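Local structure of Exo-1,3/1,4-beta-glucanase (Pseudoalteromonas sp., 3RRX) at residues 43-48 with 58-63; 50-55 with 87-92; 416-421 with 484-489; 422-427 with 452-457. The protein hydrolyses beta-1,3- and beta-1,4-linked glucans as an exo-acting glycoside hydrolase of family 3, probably with beta-glucosidase activity. The protein carries 1 engineered substitution. All coordinates share one frame; numbering follows the deposited sequence.

From the N terminus, contact 1 brings 43-48 back to 58-63 across helix 52-58. Contact 2 starts within that loop, at 50-55, and closes later, at 87-92, so the two cross along the chain. They touch in space, with Met55 against Phe60 and Leu50 and Met89 against Tyr63. Together they tie strands 43-44 and 62-65 to helices 52-58 and 79-94 of the N-terminal TIM-barrel domain. Contact 3 closes a long loop in the C-terminal domain by pairing strands 415-419 and 482-488. Contact 4 falls within this loop and adjoins contact 3, where Val418 packs on Ala423 and Leu457. The two pairs of contacts lie at least about 21 Å apart between nearest atoms.

Contact 1: residues 43-48 with 58-63; sequences IQPEIG and YGFGSY
Pro45 lies over one face of the Phe60 ring. Its CG is 3.7 Å from the centroid of that ring, 21° off the normal, which makes a CH-pi contact. Tyr58 CB occupies the opposite face. With its CG anti to the carbonyl carbon (chi1 -62°), Phe60 brings its CD2 to 3.4 Å from Pro45 CG. Trading Phe60 for an alanine would probably open a gap under Pro45, whose CG would lose the ring face it packs on. Tyr63 buries the most area here. It meets the other segment with its backbone and ring edge. Its CA is 3.3 Å from Pro45 O, a CA-H...O contact. Ile47 CG2 lies at the edge of the ring, in plane, 3.6 Å from Tyr63 CD2. The direct polar link is made by Gln44. Its extended chain carries NE2 to 3.1 Å from Ser62 OG, in the amide plane and nearly straight at 163°. A water bonded to Ser62 OG also donates weakly to Ile43 O. The contact thus joins strands 43-44 and 62-65 of the TIM-barrel domain. Ring and aliphatic packing carries most of it. Ser62 O is buried without a partner, 3.2 Å from Pro45 CD, and proline has no N-H to offer it.

Contact 2: residues 50-55 with 87-92; sequences LTVEQM and DEMYLA
Met89 of helix 79-94 reaches the start of helix 52-58, a helix-to-helix contact in the TIM-barrel domain. Its chain bends at chi2 (-62°), which turns SD and CE toward the other helix. The methyl CE meets Leu50 CD2 at 3.6 Å, the two side chains approaching tip to tip. Val52 crosses the same methyl at a slant, with its CG2 3.9 Å from Met89 CE. The sulfur turns to Met55 instead: Met89 SD is 3.7 Å from Met55 CB. An alanine in place of Met89 would probably open a gap between Leu50, Val52 and Met55. One turn on, Ala92 takes the next position. Its CB packs on Met55 CG at 3.8 Å and also touches Val52 CG1. Glu88 runs across Val52 at about a right angle, and its OE2 bonds to Tyr72 OH. Tyr63 of strand 62-65 touches Leu50, Met55 and Met89, so the interface rests on the barrel strand. At the N terminus of helix 52-58, Thr51 and Gln54 form a capping box. Thr51 N donates to Gln54 OE1 at 3.0 Å, and Gln54 N donates to Thr51 OG1 at 3.1 Å.

Contact 3: residues 416-421 with 484-489; sequences ILVAGK and IVVIGE
Ile484 is bound to both Leu417 and Ala419 through its backbone. Ile484 N donates to Leu417 O at 2.8 Å, and Ala419 N donates to Ile484 O at 3.0 Å. Val486 N then donates to Ala419 O at 2.8 Å, nearly straight at 169°. The strands run parallel, with 12° between their directions. This is the tight part. Val418 CA adds a CA-H...O contact to Ile484 O at 3.3 Å. Val418 CG1, anti to the backbone N (chi1 -174°), lies 3.7 Å from the same Ile484 O. Side chains add packing on both faces. On one face of the sheet, Ile416 CG2 meets Ile484 CD1 at 4.0 Å, crossing it obliquely. Val418 CG1 is 4.3 Å from Val486 CG2. This face packs on helix 453-463. On the other face, Ala419 and Val485 stand side by side, and Val485 leans on helix 510-520.

The regular pairing breaks at Gly420. A CB here would clash with Val486 O and jam against the preceding carbonyl O, so these backbone angles call for glycine. Lys421 N is 3.4 Å from Val486 O at a poor angle, and Gly422 N bonds to that oxygen instead. The Lys421 side chain leads away into an exposed position, and its NZ makes a long, weak ion pair with Glu490. Helices 453-463 and 510-520 flank opposite faces of these two inner strands, the layered alpha/beta arrangement of the glycoside hydrolase family 3 C-terminal domain.

Contact 4: residues 422-427 with 452-457; sequences GANAIN and SIFSGL
Ser452 and Asn424 are joined by a short side-chain hydrogen bond. Ser452 OG donates to Asn424 OD1 at 2.6 Å, in the carbonyl plane. Asn424 holds its CG anti to the backbone N (chi1 -170°), which directs the amide toward the serine. The same hydroxyl oxygen accepts from Ser455 N at 3.0 Å, with an N-H...O angle of 160°. This is an N-cap bond at the start of helix 453-463. Ser452 OG thus accepts one N-H from the helix and donates its own hydrogen to Asn424 OD1, which fixes the direction of the hydroxyl.

Backbone and water bonds serve Ile453 N and Phe454 N. Phe454 N donates to Ala423 O at 2.9 Å. Phe454 CB comes close to the same oxygen, 3.2 Å from Ala423 O, a van der Waals approach, while the end of its ring leads away. Ile453 N donates to a water at 3.0 Å. Ala425 N, in the loop, donates weakly to the same water. Two of the first N-H groups of the helix are therefore met by the loop and its water.

Side-chain packing comes from Ile426. It lays its CG1 3.9 Å from Ser452 CB, and its CD1 points to the serine backbone.

Asn444 accepts from Ile426 N and donates to Asn424 O. Ala423, Phe454 and Leu457 all rest on Val418 of strand 415-419. Ala423 and Phe454 also touch strand 467-470, and Ile453 and Leu457 face helix 558-564. The contact therefore sets the start of helix 453-463 beside the loop that leaves strand 415-419.

Contact 1: residues 43-48 with 58-63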
loop_
_atom_site.group_PDB
_atom_site.type_symbol
_atom_site.label_atom_id
_atom_site.label_comp_id
_atom_site.label_asym_id
_atom_site.label_seq_id
_atom_site.Cartn_x
_atom_site.Cartn_y
_atom_site.Cartn_z
ATOM N N ILE A 43 -12.670 -14.604 -14.606
ATOM C CA ILE A 43 -13.239 -13.265 -14.716
ATOM C C ILE A 43 -13.604 -12.701 -13.342
ATOM O O ILE A 43 -14.229 -13.396 -12.542
ATOM C CB ILE A 43 -14.518 -13.270 -15.593
ATOM C CG1 ILE A 43 -14.256 -13.971 -16.928
ATOM C CG2 ILE A 43 -15.024 -11.847 -15.815
ATOM C CD1 ILE A 43 -13.067 -13.419 -17.694
ATOM N N GLN A 44 -13.221 -11.450 -13.085
ATOM C CA GLN A 44 -13.493 -10.793 -11.803
ATOM C C GLN A 44 -14.261 -9.480 -11.941
ATOM O O GLN A 44 -13.669 -8.448 -12.275
ATOM C CB GLN A 44 -12.184 -10.490 -11.069
ATOM C CG GLN A 44 -12.392 -9.858 -9.692
ATOM C CD GLN A 44 -11.081 -9.436 -9.058
ATOM O OE1 GLN A 44 -10.655 -8.288 -9.193
ATOM N NE2 GLN A 44 -10.431 -10.363 -8.371
ATOM N N PRO A 45 -15.574 -9.514 -11.652
ATOM C CA PRO A 45 -16.451 -8.338 -11.574
ATOM C C PRO A 45 -16.193 -7.567 -10.279
ATOM O O PRO A 45 -15.578 -8.110 -9.361
ATOM C CB PRO A 45 -17.863 -8.950 -11.505
ATOM C CG PRO A 45 -17.694 -10.412 -11.850
ATOM C CD PRO A 45 -16.318 -10.767 -11.428
ATOM N N GLU A 46 -16.682 -6.332 -10.211
ATOM C CA GLU A 46 -16.552 -5.502 -9.023
ATOM C C GLU A 46 -17.955 -5.198 -8.465
ATOM O O GLU A 46 -18.926 -5.083 -9.226
ATOM C CB GLU A 46 -15.803 -4.217 -9.381
ATOM C CG GLU A 46 -15.237 -3.447 -8.194
ATOM C CD GLU A 46 -16.240 -2.498 -7.582
ATOM O OE1 GLU A 46 -17.147 -2.043 -8.312
ATOM O OE2 GLU A 46 -16.115 -2.206 -6.373
ATOM N N ILE A 47 -18.067 -5.079 -7.143
ATOM C CA ILE A 47 -19.381 -5.014 -6.498
ATOM C C ILE A 47 -20.234 -3.802 -6.881
ATOM O O ILE A 47 -21.450 -3.824 -6.715
ATOM C CB ILE A 47 -19.290 -5.108 -4.957
ATOM C CG1 ILE A 47 -18.614 -3.866 -4.374
ATOM C CG2 ILE A 47 -18.588 -6.404 -4.529
ATOM C CD1 ILE A 47 -18.593 -3.865 -2.859
ATOM N N GLY A 48 -19.612 -2.745 -7.381
ATOM C CA GLY A 48 -20.381 -1.602 -7.842
ATOM C C GLY A 48 -21.192 -1.925 -9.091
ATOM O O GLY A 48 -22.094 -1.179 -9.461
ATOM N N TYR A 58 -23.465 -17.016 -13.641
ATOM C CA TYR A 58 -22.128 -17.240 -14.204
ATOM C C TYR A 58 -21.145 -17.959 -13.283
ATOM O O TYR A 58 -20.252 -18.654 -13.758
ATOM C CB TYR A 58 -21.523 -15.907 -14.634
ATOM C CG TYR A 58 -22.255 -15.253 -15.778
ATOM C CD1 TYR A 58 -22.163 -15.771 -17.065
ATOM C CD2 TYR A 58 -23.040 -14.128 -15.577
ATOM C CE1 TYR A 58 -22.830 -15.180 -18.123
ATOM C CE2 TYR A 58 -23.709 -13.523 -16.630
ATOM C CZ TYR A 58 -23.598 -14.059 -17.903
ATOM O OH TYR A 58 -24.253 -13.479 -18.964
ATOM N N GLY A 59 -21.287 -17.781 -11.972
ATOM C CA GLY A 59 -20.397 -18.446 -11.031
ATOM C C GLY A 59 -18.955 -17.955 -11.132
ATOM O O GLY A 59 -18.017 -18.747 -11.081
ATOM N N PHE A 60 -18.779 -16.646 -11.270
ATOM C CA PHE A 60 -17.440 -16.063 -11.391
ATOM C C PHE A 60 -16.495 -16.562 -10.295
ATOM O O PHE A 60 -16.913 -16.752 -9.153
ATOM C CB PHE A 60 -17.525 -14.535 -11.352
ATOM C CG PHE A 60 -18.315 -13.946 -12.485
ATOM C CD1 PHE A 60 -17.851 -14.033 -13.791
ATOM C CD2 PHE A 60 -19.522 -13.307 -12.250
ATOM C CE1 PHE A 60 -18.577 -13.485 -14.838
ATOM C CE2 PHE A 60 -20.247 -12.757 -13.295
ATOM C CZ PHE A 60 -19.776 -12.849 -14.584
ATOM N N GLY A 61 -15.223 -16.753 -10.640
ATOM C CA GLY A 61 -14.247 -17.282 -9.700
ATOM C C GLY A 61 -13.923 -16.370 -8.522
ATOM O O GLY A 61 -13.489 -16.831 -7.469
ATOM N N SER A 62 -14.128 -15.074 -8.701
ATOM C CA SER A 62 -13.872 -14.096 -7.642
ATOM C C SER A 62 -14.610 -12.824 -7.965
ATOM O O SER A 62 -15.107 -12.654 -9.079
ATOM C CB SER A 62 -12.371 -13.783 -7.519
ATOM O OG SER A 62 -11.865 -13.142 -8.690
ATOM N N TYR A 63 -14.681 -11.928 -6.985
ATOM C CA TYR A 63 -15.225 -10.610 -7.212
ATOM C C TYR A 63 -14.485 -9.592 -6.324
ATOM O O TYR A 63 -13.845 -9.952 -5.330
ATOM C CB TYR A 63 -16.755 -10.606 -7.006
ATOM C CG TYR A 63 -17.218 -10.910 -5.596
ATOM C CD1 TYR A 63 -17.225 -12.210 -5.106
ATOM C CD2 TYR A 63 -17.662 -9.893 -4.758
ATOM C CE1 TYR A 63 -17.655 -12.486 -3.809
ATOM C CE2 TYR A 63 -18.091 -10.159 -3.470
ATOM C CZ TYR A 63 -18.085 -11.452 -2.997
ATOM O OH TYR A 63 -18.525 -11.703 -1.708
HETATM O O HOH W 1 -12.223 -14.575 -11.039
#

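Contact 2: residues 50-55 with 87-92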
loop_
_atom_site.group_PDB
_atom_site.type_symbol
_atom_site.label_atom_id
_atom_site.label_comp_id
_atom_site.label_asym_id
_atom_site.label_seq_id
_atom_site.Cartn_x
_atom_site.Cartn_y
_atom_site.Cartn_z
ATOM N N LEU A 50 -21.831 -5.572 -10.028
ATOM C CA LEU A 50 -22.250 -6.963 -10.012
ATOM C C LEU A 50 -23.551 -7.156 -9.235
ATOM O O LEU A 50 -23.753 -6.522 -8.204
ATOM C CB LEU A 50 -21.143 -7.802 -9.373
ATOM C CG LEU A 50 -21.418 -9.282 -9.138
ATOM C CD1 LEU A 50 -21.455 -10.023 -10.463
ATOM C CD2 LEU A 50 -20.352 -9.863 -8.217
ATOM N N THR A 51 -24.430 -8.033 -9.723
ATOM C CA THR A 51 -25.601 -8.431 -8.948
ATOM C C THR A 51 -25.453 -9.873 -8.481
ATOM O O THR A 51 -24.690 -10.653 -9.057
ATOM C CB THR A 51 -26.923 -8.318 -9.754
ATOM O OG1 THR A 51 -26.913 -9.262 -10.831
ATOM C CG2 THR A 51 -27.110 -6.918 -10.309
ATOM N N VAL A 52 -26.186 -10.222 -7.429
ATOM C CA VAL A 52 -26.246 -11.601 -6.968
ATOM C C VAL A 52 -26.765 -12.505 -8.092
ATOM O O VAL A 52 -26.277 -13.625 -8.284
ATOM C CB VAL A 52 -27.153 -11.719 -5.723
ATOM C CG1 VAL A 52 -27.239 -13.153 -5.246
ATOM C CG2 VAL A 52 -26.640 -10.811 -4.613
ATOM N N GLU A 53 -27.741 -12.016 -8.852
ATOM C CA GLU A 53 -28.299 -12.818 -9.941
ATOM C C GLU A 53 -27.227 -13.162 -10.979
ATOM O O GLU A 53 -27.228 -14.256 -11.556
ATOM C CB GLU A 53 -29.463 -12.087 -10.615
ATOM C CG GLU A 53 -30.180 -12.897 -11.692
ATOM C CD GLU A 53 -31.431 -12.204 -12.218
ATOM O OE1 GLU A 53 -31.563 -10.975 -12.027
ATOM O OE2 GLU A 53 -32.288 -12.891 -12.818
ATOM N N GLN A 54 -26.314 -12.229 -11.226
ATOM C CA GLN A 54 -25.249 -12.483 -12.198
ATOM C C GLN A 54 -24.269 -13.516 -11.656
ATOM O O GLN A 54 -23.719 -14.318 -12.414
ATOM C CB GLN A 54 -24.519 -11.193 -12.570
ATOM C CG GLN A 54 -25.274 -10.298 -13.556
ATOM C CD GLN A 54 -24.634 -8.933 -13.694
ATOM O OE1 GLN A 54 -24.241 -8.318 -12.703
ATOM N NE2 GLN A 54 -24.507 -8.458 -14.929
ATOM N N MET A 55 -24.038 -13.495 -10.345
ATOM C CA MET A 55 -23.168 -14.495 -9.734
ATOM C C MET A 55 -23.800 -15.884 -9.828
ATOM O O MET A 55 -23.117 -16.884 -10.068
ATOM C CB MET A 55 -22.851 -14.149 -8.277
ATOM C CG MET A 55 -21.970 -15.206 -7.599
ATOM S SD MET A 55 -20.312 -15.371 -8.348
ATOM C CE MET A 55 -19.527 -13.846 -7.855
ATOM N N ASP A 87 -22.158 -13.851 2.306
ATOM C CA ASP A 87 -22.966 -15.078 2.278
ATOM C C ASP A 87 -23.777 -15.171 0.988
ATOM O O ASP A 87 -23.859 -16.232 0.381
ATOM C CB ASP A 87 -23.931 -15.157 3.480
ATOM C CG ASP A 87 -23.259 -15.640 4.759
ATOM O OD1 ASP A 87 -22.053 -15.974 4.723
ATOM O OD2 ASP A 87 -23.947 -15.687 5.814
ATOM N N GLU A 88 -24.404 -14.071 0.586
ATOM C CA GLU A 88 -25.251 -14.098 -0.603
ATOM C C GLU A 88 -24.452 -14.498 -1.831
ATOM O O GLU A 88 -24.860 -15.376 -2.587
ATOM C CB GLU A 88 -25.912 -12.744 -0.850
ATOM C CG GLU A 88 -27.122 -12.473 0.024
ATOM C CD GLU A 88 -28.039 -11.436 -0.600
ATOM O OE1 GLU A 88 -28.999 -11.831 -1.299
ATOM O OE2 GLU A 88 -27.784 -10.229 -0.410
ATOM N N MET A 89 -23.312 -13.845 -2.030
ATOM C CA MET A 89 -22.444 -14.179 -3.152
ATOM C C MET A 89 -21.913 -15.604 -3.060
ATOM O O MET A 89 -21.857 -16.322 -4.058
ATOM C CB MET A 89 -21.294 -13.177 -3.239
ATOM C CG MET A 89 -21.740 -11.801 -3.682
ATOM S SD MET A 89 -22.443 -11.869 -5.341
ATOM C CE MET A 89 -22.878 -10.155 -5.608
ATOM N N TYR A 90 -21.517 -16.016 -1.864
ATOM C CA TYR A 90 -21.037 -17.374 -1.657
ATOM C C TYR A 90 -22.106 -18.403 -2.050
ATOM O O TYR A 90 -21.820 -19.376 -2.753
ATOM C CB TYR A 90 -20.601 -17.560 -0.198
ATOM C CG TYR A 90 -20.294 -18.990 0.174
ATOM C CD1 TYR A 90 -18.990 -19.486 0.125
ATOM C CD2 TYR A 90 -21.302 -19.847 0.579
ATOM C CE1 TYR A 90 -18.712 -20.801 0.476
ATOM C CE2 TYR A 90 -21.038 -21.153 0.927
ATOM C CZ TYR A 90 -19.740 -21.627 0.866
ATOM O OH TYR A 90 -19.485 -22.934 1.217
ATOM N N LEU A 91 -23.341 -18.179 -1.605
ATOM C CA LEU A 91 -24.431 -19.119 -1.884
ATOM C C LEU A 91 -24.857 -19.113 -3.356
ATOM O O LEU A 91 -25.201 -20.159 -3.920
ATOM C CB LEU A 91 -25.631 -18.836 -0.978
ATOM C CG LEU A 91 -25.361 -19.059 0.511
ATOM C CD1 LEU A 91 -26.526 -18.525 1.367
ATOM C CD2 LEU A 91 -25.096 -20.522 0.796
ATOM N N ALA A 92 -24.831 -17.940 -3.974
ATOM C CA ALA A 92 -25.127 -17.832 -5.397
ATOM C C ALA A 92 -24.105 -18.626 -6.209
ATOM O O ALA A 92 -24.458 -19.313 -7.176
ATOM C CB ALA A 92 -25.140 -16.374 -5.823
#

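Contact 3: residues 416-421 with 484-489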
loop_
_atom_site.group_PDB
_atom_site.type_symbol
_atom_site.label_atom_id
_atom_site.label_comp_id
_atom_site.label_asym_id
_atom_site.label_seq_id
_atom_site.Cartn_x
_atom_site.Cartn_y
_atom_site.Cartn_z
ATOM N N ILE A 416 2.947 25.249 24.490
ATOM C CA ILE A 416 3.171 24.901 23.092
ATOM C C ILE A 416 2.054 25.419 22.201
ATOM O O ILE A 416 0.873 25.348 22.552
ATOM C CB ILE A 416 3.282 23.371 22.940
ATOM C CG1 ILE A 416 4.459 22.855 23.770
ATOM C CG2 ILE A 416 3.415 22.955 21.460
ATOM C CD1 ILE A 416 4.535 21.346 23.849
ATOM N N LEU A 417 2.438 25.957 21.053
ATOM C CA LEU A 417 1.490 26.283 19.998
ATOM C C LEU A 417 1.618 25.250 18.885
ATOM O O LEU A 417 2.724 24.971 18.425
ATOM C CB LEU A 417 1.802 27.653 19.418
ATOM C CG LEU A 417 1.010 28.092 18.181
ATOM C CD1 LEU A 417 -0.462 28.349 18.540
ATOM C CD2 LEU A 417 1.641 29.351 17.598
ATOM N N VAL A 418 0.500 24.675 18.452
ATOM C CA VAL A 418 0.532 23.762 17.309
ATOM C C VAL A 418 -0.179 24.452 16.162
ATOM O O VAL A 418 -1.335 24.863 16.301
ATOM C CB VAL A 418 -0.152 22.416 17.614
ATOM C CG1 VAL A 418 0.028 21.445 16.440
ATOM C CG2 VAL A 418 0.418 21.811 18.890
ATOM N N ALA A 419 0.521 24.590 15.042
ATOM C CA ALA A 419 0.025 25.352 13.908
ATOM C C ALA A 419 0.249 24.560 12.632
ATOM O O ALA A 419 0.802 23.458 12.666
ATOM C CB ALA A 419 0.756 26.722 13.827
ATOM N N GLY A 420 -0.181 25.114 11.505
ATOM C CA GLY A 420 0.013 24.454 10.223
ATOM C C GLY A 420 -1.253 23.732 9.803
ATOM O O GLY A 420 -2.020 23.268 10.641
ATOM N N LYS A 421 -1.470 23.646 8.498
ATOM C CA LYS A 421 -2.668 23.022 7.934
ATOM C C LYS A 421 -2.828 21.541 8.323
ATOM O O LYS A 421 -3.934 21.010 8.353
ATOM C CB LYS A 421 -2.605 23.149 6.409
ATOM C CG LYS A 421 -3.912 22.932 5.688
ATOM C CD LYS A 421 -3.688 22.921 4.181
ATOM C CE LYS A 421 -4.992 22.700 3.442
ATOM N NZ LYS A 421 -5.710 21.503 3.950
ATOM N N ILE A 484 5.065 23.920 17.275
ATOM C CA ILE A 484 5.176 22.725 16.445
ATOM C C ILE A 484 4.297 22.971 15.243
ATOM O O ILE A 484 3.082 23.150 15.377
ATOM C CB ILE A 484 4.709 21.467 17.185
ATOM C CG1 ILE A 484 5.608 21.208 18.397
ATOM C CG2 ILE A 484 4.698 20.243 16.244
ATOM C CD1 ILE A 484 5.132 20.065 19.284
ATOM N N VAL A 485 4.908 23.006 14.069
ATOM C CA VAL A 485 4.187 23.374 12.863
ATOM C C VAL A 485 4.053 22.157 11.955
ATOM O O VAL A 485 5.053 21.608 11.485
ATOM C CB VAL A 485 4.891 24.524 12.137
ATOM C CG1 VAL A 485 4.114 24.932 10.899
ATOM C CG2 VAL A 485 5.071 25.730 13.093
ATOM N N VAL A 486 2.816 21.720 11.735
ATOM C CA VAL A 486 2.564 20.501 10.957
ATOM C C VAL A 486 2.092 20.868 9.552
ATOM O O VAL A 486 0.999 21.418 9.371
ATOM C CB VAL A 486 1.506 19.591 11.610
ATOM C CG1 VAL A 486 1.489 18.227 10.902
ATOM C CG2 VAL A 486 1.774 19.410 13.113
ATOM N N ILE A 487 2.928 20.571 8.563
ATOM C CA ILE A 487 2.689 21.009 7.196
ATOM C C ILE A 487 2.988 19.838 6.281
ATOM O O ILE A 487 3.593 18.865 6.715
ATOM C CB ILE A 487 3.642 22.178 6.826
ATOM C CG1 ILE A 487 5.100 21.728 6.940
ATOM C CG2 ILE A 487 3.381 23.371 7.724
ATOM C CD1 ILE A 487 6.134 22.703 6.337
ATOM N N GLY A 488 2.583 19.923 5.018
ATOM C CA GLY A 488 2.905 18.849 4.084
ATOM C C GLY A 488 2.096 18.835 2.804
ATOM O O GLY A 488 1.353 19.777 2.502
ATOM N N GLU A 489 2.254 17.761 2.036
ATOM C CA GLU A 489 1.496 17.578 0.805
ATOM C C GLU A 489 0.036 17.300 1.134
ATOM O O GLU A 489 -0.270 16.756 2.195
ATOM C CB GLU A 489 2.030 16.380 0.022
ATOM C CG GLU A 489 3.474 16.486 -0.426
ATOM C CD GLU A 489 3.858 15.350 -1.366
ATOM O OE1 GLU A 489 3.965 14.187 -0.907
ATOM O OE2 GLU A 489 4.048 15.626 -2.569
#

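Contact 4: residues 422-427 with 452-457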
loop_
_atom_site.group_PDB
_atom_site.type_symbol
_atom_site.label_atom_id
_atom_site.label_comp_id
_atom_site.label_asym_id
_atom_site.label_seq_id
_atom_site.Cartn_x
_atom_site.Cartn_y
_atom_site.Cartn_z
ATOM N N GLY A 422 -1.719 20.866 8.602
ATOM C CA GLY A 422 -1.777 19.461 8.951
ATOM C C GLY A 422 -1.917 19.178 10.438
ATOM O O GLY A 422 -1.967 18.016 10.846
ATOM N N ALA A 423 -2.000 20.227 11.247
ATOM C CA ALA A 423 -1.982 20.064 12.706
ATOM C C ALA A 423 -3.084 19.161 13.244
ATOM O O ALA A 423 -2.851 18.348 14.140
ATOM C CB ALA A 423 -2.040 21.418 13.396
ATOM N N ASN A 424 -4.288 19.313 12.707
ATOM C CA ASN A 424 -5.438 18.578 13.217
ATOM C C ASN A 424 -6.227 17.966 12.068
ATOM O O ASN A 424 -7.451 17.872 12.127
ATOM C CB ASN A 424 -6.342 19.516 14.025
ATOM C CG ASN A 424 -7.426 18.774 14.784
ATOM O OD1 ASN A 424 -7.178 17.720 15.374
ATOM N ND2 ASN A 424 -8.639 19.325 14.778
ATOM N N ALA A 425 -5.515 17.554 11.022
ATOM C CA ALA A 425 -6.140 17.056 9.803
ATOM C C ALA A 425 -5.730 15.614 9.538
ATOM O O ALA A 425 -4.684 15.352 8.947
ATOM C CB ALA A 425 -5.765 17.930 8.623
ATOM N N ILE A 426 -6.559 14.676 9.973
ATOM C CA ILE A 426 -6.217 13.272 9.836
ATOM C C ILE A 426 -6.090 12.892 8.367
ATOM O O ILE A 426 -5.276 12.037 8.009
ATOM C CB ILE A 426 -7.207 12.364 10.603
ATOM C CG1 ILE A 426 -7.128 12.679 12.103
ATOM C CG2 ILE A 426 -6.904 10.880 10.348
ATOM C CD1 ILE A 426 -8.243 12.045 12.948
ATOM N N ASN A 427 -6.846 13.556 7.499
ATOM C CA ASN A 427 -6.769 13.205 6.083
ATOM C C ASN A 427 -5.384 13.446 5.486
ATOM O O ASN A 427 -4.932 12.693 4.620
ATOM C CB ASN A 427 -7.889 13.872 5.259
ATOM C CG ASN A 427 -7.610 15.329 4.926
ATOM O OD1 ASN A 427 -7.135 16.102 5.760
ATOM N ND2 ASN A 427 -7.915 15.710 3.686
ATOM N N SER A 452 -5.481 12.705 15.716
ATOM C CA SER A 452 -4.708 13.717 14.981
ATOM C C SER A 452 -3.395 14.013 15.700
ATOM O O SER A 452 -3.216 13.650 16.861
ATOM C CB SER A 452 -5.515 15.009 14.814
ATOM O OG SER A 452 -5.497 15.793 16.006
ATOM N N ILE A 453 -2.463 14.672 15.018
ATOM C CA ILE A 453 -1.190 14.977 15.651
ATOM C C ILE A 453 -1.401 15.965 16.806
ATOM O O ILE A 453 -0.842 15.800 17.894
ATOM C CB ILE A 453 -0.158 15.474 14.625
ATOM C CG1 ILE A 453 0.227 14.303 13.713
ATOM C CG2 ILE A 453 1.082 16.009 15.322
ATOM C CD1 ILE A 453 0.802 14.718 12.375
ATOM N N PHE A 454 -2.238 16.972 16.584
ATOM C CA PHE A 454 -2.572 17.891 17.675
ATOM C C PHE A 454 -3.167 17.165 18.883
ATOM O O PHE A 454 -2.810 17.433 20.033
ATOM C CB PHE A 454 -3.548 18.981 17.230
ATOM C CG PHE A 454 -4.108 19.769 18.394
ATOM C CD1 PHE A 454 -3.311 20.674 19.079
ATOM C CD2 PHE A 454 -5.409 19.565 18.831
ATOM C CE1 PHE A 454 -3.812 21.393 20.172
ATOM C CE2 PHE A 454 -5.912 20.279 19.923
ATOM C CZ PHE A 454 -5.108 21.194 20.587
ATOM N N SER A 455 -4.104 16.262 18.628
ATOM C CA SER A 455 -4.767 15.569 19.725
ATOM C C SER A 455 -3.781 14.749 20.561
ATOM O O SER A 455 -3.865 14.727 21.793
ATOM C CB SER A 455 -5.897 14.687 19.195
ATOM O OG SER A 455 -6.423 13.893 20.240
ATOM N N GLY A 456 -2.832 14.094 19.892
ATOM C CA GLY A 456 -1.798 13.342 20.585
ATOM C C GLY A 456 -0.932 14.222 21.473
ATOM O O GLY A 456 -0.661 13.890 22.632
ATOM N N LEU A 457 -0.486 15.349 20.926
ATOM C CA LEU A 457 0.317 16.299 21.690
ATOM C C LEU A 457 -0.481 16.836 22.876
ATOM O O LEU A 457 0.032 16.947 23.987
ATOM C CB LEU A 457 0.758 17.463 20.802
ATOM C CG LEU A 457 1.739 17.115 19.682
ATOM C CD1 LEU A 457 1.781 18.239 18.637
ATOM C CD2 LEU A 457 3.131 16.844 20.252
HETATM O O HOH W 2 -3.009 15.871 12.304
#